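Local coordinates for protein putative peptidyl-arginine deiminase (Chlorobium tepidum, PDB 1XKN) that probably hydrolyses guanidino groups, as an agmatine deiminase or protein-arginine deiminase of the Porphyromonas-type family, at residues A[268-273]-A[310-315]; A[221-226]-A[285-290]; A[300-305]-A[324-329]; A[231-236]-A[244-249]; A[208-213]-A[279-284]. One frame throughout, in Å; residues are numbered along the deposited sequence.

Contact 1 (A[268-273]-A[310-315])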
# COMPACT_ATOMS: atom_id res chain seq x y z
N LYS A 268 -4.01 -5.73 18.40
CA LYS A 268 -5.35 -5.55 17.86
C LYS A 268 -5.63 -4.10 17.50
O LYS A 268 -5.23 -3.17 18.22
CB LYS A 268 -6.41 -6.01 18.87
CG LYS A 268 -6.40 -7.49 19.18
CD LYS A 268 -7.61 -7.86 20.02
CE LYS A 268 -7.62 -9.34 20.38
NZ LYS A 268 -6.50 -9.68 21.30
N LEU A 269 -6.31 -3.91 16.37
CA LEU A 269 -6.70 -2.59 15.91
C LEU A 269 -8.21 -2.62 15.76
O LEU A 269 -8.78 -3.66 15.43
CB LEU A 269 -6.07 -2.26 14.56
CG LEU A 269 -4.75 -1.47 14.58
CD1 LEU A 269 -4.20 -1.35 13.17
CD2 LEU A 269 -5.00 -0.09 15.17
N PRO A 270 -8.89 -1.50 16.04
CA PRO A 270 -10.34 -1.53 15.88
C PRO A 270 -10.69 -1.44 14.40
O PRO A 270 -9.81 -1.21 13.57
CB PRO A 270 -10.79 -0.29 16.65
CG PRO A 270 -9.64 0.66 16.45
CD PRO A 270 -8.43 -0.23 16.62
N MSE A 271 -11.95 -1.67 14.08
CA MSE A 271 -12.43 -1.54 12.71
C MSE A 271 -13.27 -0.28 12.76
O MSE A 271 -13.85 0.04 13.80
CB MSE A 271 -13.33 -2.71 12.31
CG MSE A 271 -12.61 -3.93 11.76
SE MSE A 271 -11.75 -3.62 10.06
CE MSE A 271 -13.36 -3.56 8.98
N PRO A 272 -13.33 0.48 11.66
CA PRO A 272 -14.14 1.70 11.67
C PRO A 272 -15.61 1.31 11.82
O PRO A 272 -15.98 0.18 11.50
CB PRO A 272 -13.87 2.30 10.30
CG PRO A 272 -12.49 1.83 9.98
CD PRO A 272 -12.51 0.39 10.44
N GLU A 273 -16.44 2.22 12.32
CA GLU A 273 -17.86 1.91 12.42
C GLU A 273 -18.27 1.78 10.96
O GLU A 273 -17.70 2.43 10.09
CB GLU A 273 -18.62 3.04 13.10
CG GLU A 273 -18.52 3.01 14.61
CD GLU A 273 -19.16 4.21 15.27
OE1 GLU A 273 -19.87 4.97 14.58
OE2 GLU A 273 -18.96 4.37 16.49
N ILE A 310 -5.68 5.65 15.96
CA ILE A 310 -4.52 6.53 15.93
C ILE A 310 -3.62 6.31 17.16
O ILE A 310 -2.40 6.21 17.03
CB ILE A 310 -4.95 8.01 15.86
CG1 ILE A 310 -5.56 8.28 14.48
CG2 ILE A 310 -3.76 8.93 16.11
CD1 ILE A 310 -6.16 9.66 14.33
N ASP A 311 -4.22 6.22 18.34
CA ASP A 311 -3.44 6.02 19.56
C ASP A 311 -2.69 4.69 19.53
O ASP A 311 -1.53 4.62 19.95
CB ASP A 311 -4.34 6.08 20.80
CG ASP A 311 -4.87 7.48 21.07
OD1 ASP A 311 -4.44 8.42 20.37
OD2 ASP A 311 -5.70 7.64 21.99
N ILE A 312 -3.34 3.64 19.05
CA ILE A 312 -2.70 2.34 18.97
C ILE A 312 -1.52 2.39 18.00
O ILE A 312 -0.44 1.90 18.30
CB ILE A 312 -3.70 1.26 18.52
CG1 ILE A 312 -4.73 1.04 19.64
CG2 ILE A 312 -2.97 -0.05 18.20
CD1 ILE A 312 -5.87 0.13 19.27
N LEU A 313 -1.72 3.01 16.84
CA LEU A 313 -0.64 3.12 15.87
C LEU A 313 0.47 4.03 16.38
O LEU A 313 1.64 3.85 16.05
CB LEU A 313 -1.18 3.60 14.52
CG LEU A 313 -2.00 2.50 13.81
CD1 LEU A 313 -2.72 3.06 12.59
CD2 LEU A 313 -1.06 1.37 13.39
N GLN A 314 0.11 5.02 17.21
CA GLN A 314 1.12 5.91 17.76
C GLN A 314 2.02 5.11 18.70
O GLN A 314 3.21 5.39 18.84
CB GLN A 314 0.46 7.08 18.50
CG GLN A 314 1.46 8.07 19.08
CD GLN A 314 2.31 8.73 18.01
OE1 GLN A 314 1.91 9.72 17.39
NE2 GLN A 314 3.50 8.18 17.78
N GLN A 315 1.43 4.12 19.36
CA GLN A 315 2.17 3.24 20.27
C GLN A 315 3.13 2.37 19.46
O GLN A 315 4.26 2.11 19.89
CB GLN A 315 1.20 2.37 21.06
CG GLN A 315 0.35 3.14 22.06
CD GLN A 315 -0.94 2.42 22.43
OE1 GLN A 315 -1.07 1.21 22.24
NE2 GLN A 315 -1.90 3.16 22.98
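Leu269 and Ile312 pass side by side, pointing opposite ways, with Leu269 CD2 resting 3.6 Å from Ile312 CG2 and nearly as close to Ile312 CB. In Ile312, CG1 stands anti to the carbonyl carbon and beside the backbone N (chi1 -69°), while CG2 is anti to that N and takes the leucine methyl. From CG1 the chain runs on extended, and its CD1 meets the strand backbone, 3.5 Å from Lys268 O. The same methyl reaches Pro270 tip to tip, Ile312 CD1 lying 3.7 Å from Pro270 CD. One isoleucine thus touches three consecutive residues. Leu269 holds its CG at chi1 -95°, well off a staggered value, with both methyls meeting the helix. Its second methyl is less tightly packed: Leu269 CD1 and Leu313 CD2 are 4.2 Å apart where one leucine lies roughly perpendicular to the other. Lys268 contributes only its carbonyl here; its side chain departs from the helix, and its NZ is bonded to Tyr250 OH. The contact is therefore pure van der Waals packing of a strand end on one flank of a helix. Helix 305-316 lies against edge strand 265-269, whose Leu269 is hydrogen-bonded through its backbone to Ile232 of neighbouring strand 229-233 and to Val234 just beyond it. Ala309, a turn earlier in the helix, supports Pro270, and Phe289 packs on Leu313.

Contact 2 (A[221-226]-A[285-290]); sequences MARFVN and SYANFY
Arg223 leaves strand 222-224 toward the loop 285-290, tying the two together, and lays its guanidinium over the ring of Phe289. Its CB is already in contact, 3.8 Å from Phe289 CZ. CG then passes Ala287 O at 3.4 Å, with Phe289 CE2 a little farther off, and CD stays near that same carbonyl. The chain is bent at chi2 and chi3 rather than extended, and the guanidinium ends over the ring. CZ sits 4.3 Å from the ring centroid, 24° off the normal, a cation-pi contact in which the two planes are inclined by 25°. NH2 is the working atom: it lies above the ring centre and also donates two hydrogen bonds near the guanidinium plane. One goes to Phe289 O at 2.8 Å and is nearly straight; the other, more bent, reaches Ala287 O at 3.0 Å. The remaining nitrogens look elsewhere, NE to Asp161 and NH1 to Glu11, both in salt bridges. Beside the arginine, Ala287 CB packs 3.6 Å from Met221 N, at a type I turn from Ser285 to Asn288; Ser285 OG accepts from Ala287 N 3.2 Å away, an ST turn, and is also bonded to Asp220 O. With carbonyls, carboxylates and a ring all engaging one buried guanidinium, its rotation is fixed, and its two acidic partners would more than offset its positive charge if both are ionised.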
# COMPACT_ATOMS: atom_id res chain seq x y z
N MSE A 221 -6.53 -5.29 6.34
CA MSE A 221 -6.73 -6.12 7.52
C MSE A 221 -5.55 -6.32 8.48
O MSE A 221 -5.69 -6.11 9.69
CB MSE A 221 -7.24 -7.49 7.04
CG MSE A 221 -7.51 -8.52 8.10
SE MSE A 221 -8.37 -10.04 7.29
CE MSE A 221 -6.95 -10.58 6.10
N ALA A 222 -4.41 -6.74 7.95
CA ALA A 222 -3.23 -7.01 8.77
C ALA A 222 -1.97 -6.39 8.18
O ALA A 222 -1.79 -6.39 6.96
CB ALA A 222 -3.06 -8.51 8.94
N ARG A 223 -1.11 -5.88 9.05
CA ARG A 223 0.13 -5.22 8.61
C ARG A 223 1.29 -5.41 9.59
O ARG A 223 1.10 -5.40 10.80
CB ARG A 223 -0.12 -3.71 8.49
CG ARG A 223 -1.25 -3.28 7.56
CD ARG A 223 -0.82 -3.35 6.11
NE ARG A 223 0.41 -2.59 5.88
CZ ARG A 223 0.47 -1.26 5.85
NH1 ARG A 223 1.64 -0.66 5.65
NH2 ARG A 223 -0.63 -0.54 5.99
N PHE A 224 2.50 -5.59 9.06
CA PHE A 224 3.66 -5.70 9.93
C PHE A 224 3.95 -4.27 10.39
O PHE A 224 3.83 -3.34 9.60
CB PHE A 224 4.88 -6.23 9.16
CG PHE A 224 5.00 -7.72 9.16
CD1 PHE A 224 5.30 -8.41 10.34
CD2 PHE A 224 4.79 -8.45 7.99
CE1 PHE A 224 5.39 -9.79 10.36
CE2 PHE A 224 4.88 -9.83 8.00
CZ PHE A 224 5.18 -10.51 9.18
N VAL A 225 4.31 -4.09 11.66
CA VAL A 225 4.65 -2.76 12.18
C VAL A 225 6.12 -2.76 12.57
O VAL A 225 6.75 -1.71 12.68
CB VAL A 225 3.78 -2.35 13.41
CG1 VAL A 225 2.37 -2.03 12.95
CG2 VAL A 225 3.78 -3.46 14.45
N ASN A 226 6.66 -3.96 12.78
CA ASN A 226 8.08 -4.15 13.07
C ASN A 226 8.41 -5.61 12.75
O ASN A 226 7.53 -6.38 12.37
CB ASN A 226 8.46 -3.78 14.52
CG ASN A 226 7.80 -4.66 15.57
OD1 ASN A 226 7.95 -5.88 15.56
ND2 ASN A 226 7.07 -4.03 16.48
N SER A 285 -11.13 0.75 6.57
CA SER A 285 -10.27 0.05 7.51
C SER A 285 -9.05 0.87 7.92
O SER A 285 -8.37 1.45 7.08
CB SER A 285 -9.80 -1.27 6.92
OG SER A 285 -8.89 -1.91 7.81
N TYR A 286 -8.78 0.89 9.22
CA TYR A 286 -7.63 1.63 9.73
C TYR A 286 -6.32 0.93 9.38
O TYR A 286 -5.25 1.53 9.49
CB TYR A 286 -7.72 1.78 11.25
CG TYR A 286 -8.95 2.52 11.72
CD1 TYR A 286 -9.21 3.82 11.29
CD2 TYR A 286 -9.86 1.92 12.58
CE1 TYR A 286 -10.35 4.51 11.72
CE2 TYR A 286 -11.00 2.59 13.02
CZ TYR A 286 -11.24 3.88 12.58
OH TYR A 286 -12.37 4.54 13.00
N ALA A 287 -6.39 -0.33 8.96
CA ALA A 287 -5.18 -1.05 8.59
C ALA A 287 -4.61 -0.50 7.29
O ALA A 287 -3.46 -0.77 6.95
CB ALA A 287 -5.48 -2.54 8.43
N ASN A 288 -5.41 0.27 6.56
CA ASN A 288 -4.96 0.83 5.30
C ASN A 288 -4.22 2.16 5.52
O ASN A 288 -4.47 3.15 4.84
CB ASN A 288 -6.16 1.03 4.35
CG ASN A 288 -5.77 0.91 2.88
OD1 ASN A 288 -5.37 -0.16 2.41
ND2 ASN A 288 -5.87 2.02 2.16
N PHE A 289 -3.31 2.14 6.49
CA PHE A 289 -2.50 3.31 6.83
C PHE A 289 -1.19 3.25 6.04
O PHE A 289 -0.85 2.21 5.47
CB PHE A 289 -2.19 3.33 8.34
CG PHE A 289 -1.41 2.13 8.83
CD1 PHE A 289 -0.02 2.07 8.67
CD2 PHE A 289 -2.05 1.06 9.44
CE1 PHE A 289 0.70 0.97 9.12
CE2 PHE A 289 -1.34 -0.05 9.89
CZ PHE A 289 0.05 -0.10 9.73
N TYR A 290 -0.46 4.36 6.01
CA TYR A 290 0.81 4.39 5.30
C TYR A 290 1.90 4.89 6.24
O TYR A 290 1.73 5.91 6.92
CB TYR A 290 0.73 5.31 4.08
CG TYR A 290 2.05 5.47 3.36
CD1 TYR A 290 2.68 4.37 2.76
CD2 TYR A 290 2.68 6.71 3.27
CE1 TYR A 290 3.90 4.51 2.10
CE2 TYR A 290 3.90 6.86 2.61
CZ TYR A 290 4.50 5.76 2.03
OH TYR A 290 5.70 5.91 1.37

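Contact 3 (A[300-305]-A[324-329])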
# COMPACT_ATOMS: atom_id res chain seq x y z
N THR A 300 -9.34 8.02 8.41
CA THR A 300 -10.35 8.12 9.45
C THR A 300 -11.74 8.20 8.83
O THR A 300 -11.90 8.64 7.69
CB THR A 300 -10.12 9.32 10.39
OG1 THR A 300 -10.07 10.54 9.64
CG2 THR A 300 -8.82 9.14 11.17
N TYR A 301 -12.74 7.76 9.59
CA TYR A 301 -14.11 7.72 9.09
C TYR A 301 -15.18 8.34 9.96
O TYR A 301 -16.24 7.76 10.17
CB TYR A 301 -14.45 6.26 8.77
CG TYR A 301 -13.56 5.72 7.68
CD1 TYR A 301 -13.80 6.04 6.35
CD2 TYR A 301 -12.42 4.97 7.98
CE1 TYR A 301 -12.94 5.64 5.35
CE2 TYR A 301 -11.54 4.56 6.98
CZ TYR A 301 -11.81 4.91 5.66
OH TYR A 301 -10.96 4.55 4.65
N ARG A 302 -14.88 9.53 10.47
CA ARG A 302 -15.81 10.29 11.30
C ARG A 302 -16.55 9.48 12.36
O ARG A 302 -17.78 9.47 12.40
CB ARG A 302 -16.83 11.00 10.40
CG ARG A 302 -16.18 11.89 9.35
CD ARG A 302 -17.18 12.49 8.37
NE ARG A 302 -16.49 13.17 7.27
CZ ARG A 302 -17.08 13.65 6.19
NH1 ARG A 302 -18.39 13.55 6.03
NH2 ARG A 302 -16.35 14.24 5.24
N CYS A 303 -15.80 8.82 13.23
CA CYS A 303 -16.42 8.05 14.31
C CYS A 303 -15.47 8.00 15.50
O CYS A 303 -14.29 8.30 15.37
CB CYS A 303 -16.77 6.63 13.83
SG CYS A 303 -15.36 5.53 13.60
N PRO A 304 -15.98 7.62 16.68
CA PRO A 304 -15.14 7.56 17.88
C PRO A 304 -14.01 6.55 17.85
O PRO A 304 -13.12 6.59 18.70
CB PRO A 304 -16.16 7.28 18.99
CG PRO A 304 -17.23 6.52 18.30
CD PRO A 304 -17.38 7.27 17.00
N ARG A 305 -14.02 5.64 16.89
CA ARG A 305 -12.95 4.66 16.81
C ARG A 305 -11.71 5.23 16.12
O ARG A 305 -10.64 4.63 16.19
CB ARG A 305 -13.43 3.40 16.08
CG ARG A 305 -14.59 2.72 16.77
CD ARG A 305 -14.94 1.41 16.10
NE ARG A 305 -16.09 0.77 16.74
CZ ARG A 305 -16.59 -0.40 16.36
NH1 ARG A 305 -16.04 -1.05 15.34
NH2 ARG A 305 -17.64 -0.91 16.98
N GLY A 324 -4.26 11.61 11.25
CA GLY A 324 -5.42 11.10 10.57
C GLY A 324 -5.79 11.94 9.37
O GLY A 324 -5.56 13.15 9.34
N ILE A 325 -6.36 11.29 8.36
CA ILE A 325 -6.81 11.98 7.15
C ILE A 325 -8.20 11.41 6.88
O ILE A 325 -8.36 10.21 6.71
CB ILE A 325 -5.88 11.69 5.94
CG1 ILE A 325 -4.51 12.33 6.19
CG2 ILE A 325 -6.50 12.24 4.66
CD1 ILE A 325 -3.50 12.13 5.07
N ASP A 326 -9.20 12.29 6.86
CA ASP A 326 -10.57 11.86 6.63
C ASP A 326 -10.72 11.25 5.25
O ASP A 326 -10.51 11.91 4.23
CB ASP A 326 -11.54 13.04 6.79
CG ASP A 326 -12.98 12.66 6.50
OD1 ASP A 326 -13.38 11.52 6.82
OD2 ASP A 326 -13.72 13.51 5.97
N CYS A 327 -11.08 9.97 5.22
CA CYS A 327 -11.24 9.25 3.97
C CYS A 327 -12.69 8.85 3.71
O CYS A 327 -12.96 7.92 2.95
CB CYS A 327 -10.35 8.01 3.97
SG CYS A 327 -8.58 8.40 3.84
N SER A 328 -13.61 9.58 4.33
CA SER A 328 -15.04 9.31 4.16
C SER A 328 -15.44 9.33 2.69
O SER A 328 -16.30 8.56 2.27
CB SER A 328 -15.86 10.35 4.94
OG SER A 328 -15.62 10.24 6.33
N ASP A 329 -14.83 10.21 1.91
CA ASP A 329 -15.14 10.29 0.49
C ASP A 329 -14.18 9.46 -0.34
O ASP A 329 -14.57 8.86 -1.34
CB ASP A 329 -15.13 11.73 0.00
CG ASP A 329 -16.24 12.56 0.60
OD1 ASP A 329 -17.42 12.16 0.48
OD2 ASP A 329 -15.94 13.62 1.19
O HOH W 1 -12.66 11.23 9.60
O HOH W 2 -17.29 15.22 2.76
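Thr300 and Asp326 form a parallel beta bridge held by two backbone bonds: Thr300 N donates to Ile325 O (2.9 Å), and Cys327 N donates to Thr300 O (2.9 Å). Charge supplies the second group of interactions. Arg302, extended from CG to NE, forms a salt bridge with Asp326, approaching side-on and gripping a single oxygen with two nitrogens, NH2 at 2.8 Å from Asp326 OD2 and NE at 3.1 Å from it. NH2 meets the syn lone pair, whereas NE comes in on the syn side but 35° out of the carboxylate plane. Asp326 OD1 is engaged separately, by Ser328 OG at 2.6 Å on its syn lone pair and by Ser328 N from above the plane, an Asx turn. Waters add a third group. One joins Thr300 OG1, Arg302 N and Asp326 OD1; another bridges Arg302 NH2 to Asp329 OD2. The last group is packing: Ser328 CB lies over the centre of the guanidinium, 3.6 Å above its plane, and Tyr301 CE1 is 3.8 Å from Cys327 CB. These parallel strands, 295-300 and 321-326, are joined through helix 305-316, a beta-alpha-beta crossover; Asp306 binds the backbone N of Tyr301 and Cys303. Four protein bonds and a water hold the Asp326 carboxylate, which fixes its rotation and would stabilise its negative charge where the strand ends.

Contact 4 (A[231-236]-A[244-249]); sequences VIAVEE and KPLREN
Leu246 of helix 243-253 pushes its isobutyl group against the backbone of Ala233 to Glu235. Its CD2 is 3.3 Å from Ala233 O, and CB, CG and CD1 of the same leucine all lie within 3.7 Å of that oxygen. CD2 also comes to 4.4 Å from Ala233 CB. CD1 goes on to meet Glu235 N at 3.6 Å and Glu235 CB at 3.9 Å. A turn later in the helix, Asn249 CB meets Ile232 CD1 at 3.8 Å, the isoleucine running across the asparagine. In Ile232, CG1 is anti to the backbone N (chi1 -180°), and an extended chi2 carries CD1 on to the helix.

Around this layer, polar bonds hold the ends of Asn249 and Glu235. Asn249 uses its amide elsewhere: OD1 accepts from Gly206 N, and ND2 makes a weak bond to Asp207 O. Glu235 leads its carboxylate off to Asp237 N, so that of its side chain CB meets the leucine. Selenomethionine Met271 packs on both Ala233 and Glu235. Within the helix, Lys244 NZ and Glu248 OE2 form a salt bridge of 2.9 Å.

Strand 231-233 and helix segment 244-249 run nearly antiparallel, at 156° and 9.0 Å between axes, within the beta-alpha-beta unit that continues to strand 265-269. Chemically this is an aliphatic side chain packed on strand backbone, and it leaves Ala233 O buried with no polar partner in the model and four carbons of Leu246 against it.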
# COMPACT_ATOMS: atom_id res chain seq x y z
N VAL A 231 -0.12 -5.96 13.26
CA VAL A 231 -1.32 -5.31 13.76
C VAL A 231 -2.45 -5.86 12.89
O VAL A 231 -2.30 -5.99 11.68
CB VAL A 231 -1.27 -3.76 13.63
CG1 VAL A 231 -0.27 -3.20 14.62
CG2 VAL A 231 -0.91 -3.34 12.21
N ILE A 232 -3.56 -6.22 13.52
CA ILE A 232 -4.68 -6.75 12.77
C ILE A 232 -5.99 -6.17 13.27
O ILE A 232 -6.22 -6.04 14.47
CB ILE A 232 -4.74 -8.30 12.84
CG1 ILE A 232 -5.94 -8.80 12.03
CG2 ILE A 232 -4.80 -8.77 14.29
CD1 ILE A 232 -6.00 -10.31 11.86
N ALA A 233 -6.83 -5.78 12.32
CA ALA A 233 -8.13 -5.22 12.64
C ALA A 233 -9.00 -6.31 13.23
O ALA A 233 -9.05 -7.43 12.72
CB ALA A 233 -8.78 -4.65 11.40
N VAL A 234 -9.70 -5.98 14.31
CA VAL A 234 -10.58 -6.94 14.95
C VAL A 234 -11.92 -6.28 15.25
O VAL A 234 -11.98 -5.23 15.87
CB VAL A 234 -9.95 -7.48 16.26
CG1 VAL A 234 -8.81 -8.44 15.93
CG2 VAL A 234 -9.43 -6.34 17.10
N GLU A 235 -12.99 -6.90 14.76
CA GLU A 235 -14.33 -6.38 14.98
C GLU A 235 -14.88 -7.00 16.26
O GLU A 235 -14.74 -8.21 16.48
CB GLU A 235 -15.23 -6.75 13.79
CG GLU A 235 -16.69 -6.36 13.94
CD GLU A 235 -16.88 -4.89 14.23
OE1 GLU A 235 -16.32 -4.05 13.49
OE2 GLU A 235 -17.60 -4.56 15.20
N GLU A 236 -15.49 -6.19 17.11
CA GLU A 236 -16.02 -6.71 18.36
C GLU A 236 -17.53 -6.92 18.35
O GLU A 236 -18.08 -7.47 19.30
CB GLU A 236 -15.63 -5.79 19.52
CG GLU A 236 -16.05 -4.34 19.36
CD GLU A 236 -15.52 -3.46 20.48
OE1 GLU A 236 -14.28 -3.40 20.65
OE2 GLU A 236 -16.33 -2.83 21.19
N LYS A 244 -16.64 -12.64 11.95
CA LYS A 244 -16.09 -13.97 11.70
C LYS A 244 -14.74 -13.97 10.98
O LYS A 244 -13.76 -14.55 11.48
CB LYS A 244 -17.11 -14.81 10.93
CG LYS A 244 -16.65 -16.21 10.58
CD LYS A 244 -17.80 -17.00 9.98
CE LYS A 244 -17.36 -18.39 9.53
NZ LYS A 244 -16.38 -18.32 8.41
N PRO A 245 -14.65 -13.33 9.80
CA PRO A 245 -13.40 -13.29 9.04
C PRO A 245 -12.21 -12.76 9.84
O PRO A 245 -11.11 -13.33 9.79
CB PRO A 245 -13.74 -12.38 7.86
CG PRO A 245 -15.20 -12.57 7.69
CD PRO A 245 -15.70 -12.57 9.10
N LEU A 246 -12.42 -11.67 10.57
CA LEU A 246 -11.33 -11.09 11.35
C LEU A 246 -10.96 -11.98 12.53
O LEU A 246 -9.79 -12.05 12.91
CB LEU A 246 -11.72 -9.68 11.82
CG LEU A 246 -11.88 -8.67 10.68
CD1 LEU A 246 -12.39 -7.35 11.24
CD2 LEU A 246 -10.55 -8.47 9.97
N ARG A 247 -11.95 -12.65 13.11
CA ARG A 247 -11.70 -13.54 14.24
C ARG A 247 -10.84 -14.72 13.81
O ARG A 247 -9.88 -15.10 14.50
CB ARG A 247 -13.02 -14.04 14.83
CG ARG A 247 -13.65 -13.09 15.82
CD ARG A 247 -12.84 -13.09 17.10
NE ARG A 247 -12.79 -14.43 17.68
CZ ARG A 247 -11.87 -14.84 18.54
NH1 ARG A 247 -10.90 -14.03 18.93
NH2 ARG A 247 -11.91 -16.08 19.01
N GLU A 248 -11.18 -15.31 12.68
CA GLU A 248 -10.45 -16.46 12.16
C GLU A 248 -9.00 -16.07 11.88
O GLU A 248 -8.08 -16.83 12.17
CB GLU A 248 -11.11 -16.98 10.88
CG GLU A 248 -12.57 -17.37 11.06
CD GLU A 248 -13.21 -17.84 9.77
OE1 GLU A 248 -13.03 -17.15 8.73
OE2 GLU A 248 -13.91 -18.87 9.79
N ASN A 249 -8.80 -14.89 11.30
CA ASN A 249 -7.44 -14.46 11.00
C ASN A 249 -6.64 -14.08 12.23
O ASN A 249 -5.43 -14.27 12.27
CB ASN A 249 -7.46 -13.33 9.98
CG ASN A 249 -7.78 -13.82 8.59
OD1 ASN A 249 -7.22 -14.81 8.13
ND2 ASN A 249 -8.70 -13.14 7.90

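Contact 5 (A[208-213]-A[279-284]); sequences GIAGDD and GERLPA
Arg281 opens the contact, its CG 4.2 Å from Ala210 CB. The rest of its chain bends at chi2, and the guanidinium forms salt bridges with Asp240 and Glu241. Its carbonyl faces the other loop, where Gly211 CA makes a CA-H...O contact with Arg281 O at 3.4 Å; lacking a side chain, the glycine lets the two backbones come this close. Leu282 points away and touches Tyr277 and Trp332. Pro283 does most of the packing. Its CD lies 3.2 Å from Gly211 O, its CA makes a bent CA-H...O contact with Ala210 O (3.5 Å), and its CB is 3.9 Å from Ile209 CD1. That methyl also sits 3.6 Å from Pro283 O: a chi1 of 66° sets CG1 of Ile209 between the backbone N and the carbonyl carbon, and an extended chi2 carries CD1 on to the proline. Asp212 CB touches the ring from the other end of the turn, while its carboxylate bonds to Thr214 and Gly216. Ala284 closes the segment, its N weakly bonded to Leu282 O. Two tight turns therefore pack against each other: a type II beta turn, Ile209 to Asp212, with Gly211 at its third position, and an inverse gamma turn centred on Pro283.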
# COMPACT_ATOMS: atom_id res chain seq x y z
N GLY A 208 -10.85 -11.58 3.49
CA GLY A 208 -10.70 -10.17 3.80
C GLY A 208 -11.97 -9.58 4.38
O GLY A 208 -12.80 -10.31 4.92
N ILE A 209 -12.13 -8.26 4.27
CA ILE A 209 -13.30 -7.58 4.82
C ILE A 209 -14.42 -7.35 3.81
O ILE A 209 -14.25 -7.55 2.61
CB ILE A 209 -12.92 -6.22 5.45
CG1 ILE A 209 -12.43 -5.26 4.37
CG2 ILE A 209 -11.86 -6.43 6.52
CD1 ILE A 209 -12.10 -3.85 4.88
N ALA A 210 -15.57 -6.90 4.32
CA ALA A 210 -16.74 -6.65 3.49
C ALA A 210 -16.62 -5.41 2.60
O ALA A 210 -15.94 -4.43 2.96
CB ALA A 210 -17.98 -6.53 4.37
N GLY A 211 -17.29 -5.46 1.46
CA GLY A 211 -17.29 -4.34 0.52
C GLY A 211 -16.00 -4.16 -0.26
O GLY A 211 -15.85 -3.21 -1.02
N ASP A 212 -15.08 -5.10 -0.07
CA ASP A 212 -13.78 -5.07 -0.71
C ASP A 212 -13.80 -5.65 -2.13
O ASP A 212 -14.16 -6.81 -2.33
CB ASP A 212 -12.79 -5.83 0.19
CG ASP A 212 -11.42 -5.96 -0.42
OD1 ASP A 212 -10.99 -5.03 -1.14
OD2 ASP A 212 -10.76 -6.98 -0.14
N ASP A 213 -13.41 -4.83 -3.11
CA ASP A 213 -13.39 -5.24 -4.51
C ASP A 213 -12.05 -5.83 -4.95
O ASP A 213 -11.87 -6.18 -6.12
CB ASP A 213 -13.72 -4.05 -5.42
CG ASP A 213 -15.10 -4.15 -6.04
OD1 ASP A 213 -15.42 -3.29 -6.89
OD2 ASP A 213 -15.86 -5.07 -5.69
N GLY A 279 -26.17 2.87 -0.47
CA GLY A 279 -26.67 1.63 0.10
C GLY A 279 -25.69 0.47 0.03
O GLY A 279 -26.08 -0.68 0.22
N GLU A 280 -24.42 0.77 -0.23
CA GLU A 280 -23.40 -0.27 -0.33
C GLU A 280 -22.35 -0.14 0.77
O GLU A 280 -21.90 0.96 1.09
CB GLU A 280 -22.71 -0.21 -1.69
CG GLU A 280 -23.66 -0.10 -2.88
CD GLU A 280 -22.94 -0.14 -4.22
OE1 GLU A 280 -21.76 0.26 -4.28
OE2 GLU A 280 -23.57 -0.55 -5.22
N ARG A 281 -21.97 -1.28 1.33
CA ARG A 281 -20.95 -1.32 2.38
C ARG A 281 -19.60 -1.01 1.73
O ARG A 281 -19.26 -1.59 0.69
CB ARG A 281 -20.93 -2.71 3.03
CG ARG A 281 -19.96 -2.87 4.21
CD ARG A 281 -20.37 -2.00 5.38
NE ARG A 281 -19.55 -2.20 6.58
CZ ARG A 281 -19.71 -3.20 7.45
NH1 ARG A 281 -20.67 -4.10 7.27
NH2 ARG A 281 -18.93 -3.29 8.51
N LEU A 282 -18.84 -0.10 2.33
CA LEU A 282 -17.53 0.29 1.82
C LEU A 282 -16.45 -0.36 2.69
O LEU A 282 -16.64 -0.54 3.89
CB LEU A 282 -17.39 1.81 1.83
CG LEU A 282 -18.52 2.57 1.13
CD1 LEU A 282 -18.18 4.06 1.05
CD2 LEU A 282 -18.74 2.01 -0.27
N PRO A 283 -15.31 -0.72 2.09
CA PRO A 283 -14.19 -1.36 2.79
C PRO A 283 -13.31 -0.46 3.66
O PRO A 283 -12.09 -0.46 3.54
CB PRO A 283 -13.41 -2.02 1.66
CG PRO A 283 -13.55 -1.01 0.56
CD PRO A 283 -15.01 -0.58 0.65
N ALA A 284 -13.95 0.31 4.54
CA ALA A 284 -13.23 1.21 5.43
C ALA A 284 -12.41 0.42 6.44
O ALA A 284 -12.93 -0.48 7.11
CB ALA A 284 -14.22 2.12 6.15

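Overall arrangement
Contact 2 is the most central and wholly buried, and there a charged group is enclosed; contact 4, mostly buried, is largely aliphatic, over a buried carbonyl, although farther from the middle of the chain. Contacts 1, 3 and 5 are partly buried, with hydrophobic packing, a salt bridge plus waters, and CH...O turn contacts respectively. Contacts 1, 2 and 4 share one sheet: strand 229-233 lies between 222-226 and 265-269. Helix 305-316 links contact 1 to contact 3, where the parallel strands flanking it meet. Tyr286 of segment 285-290 packs on Pro270 and Cys303, while Ile209 touches both Ser285 and Leu246, joining contact 5 to loop 285-290 and helix 243-253.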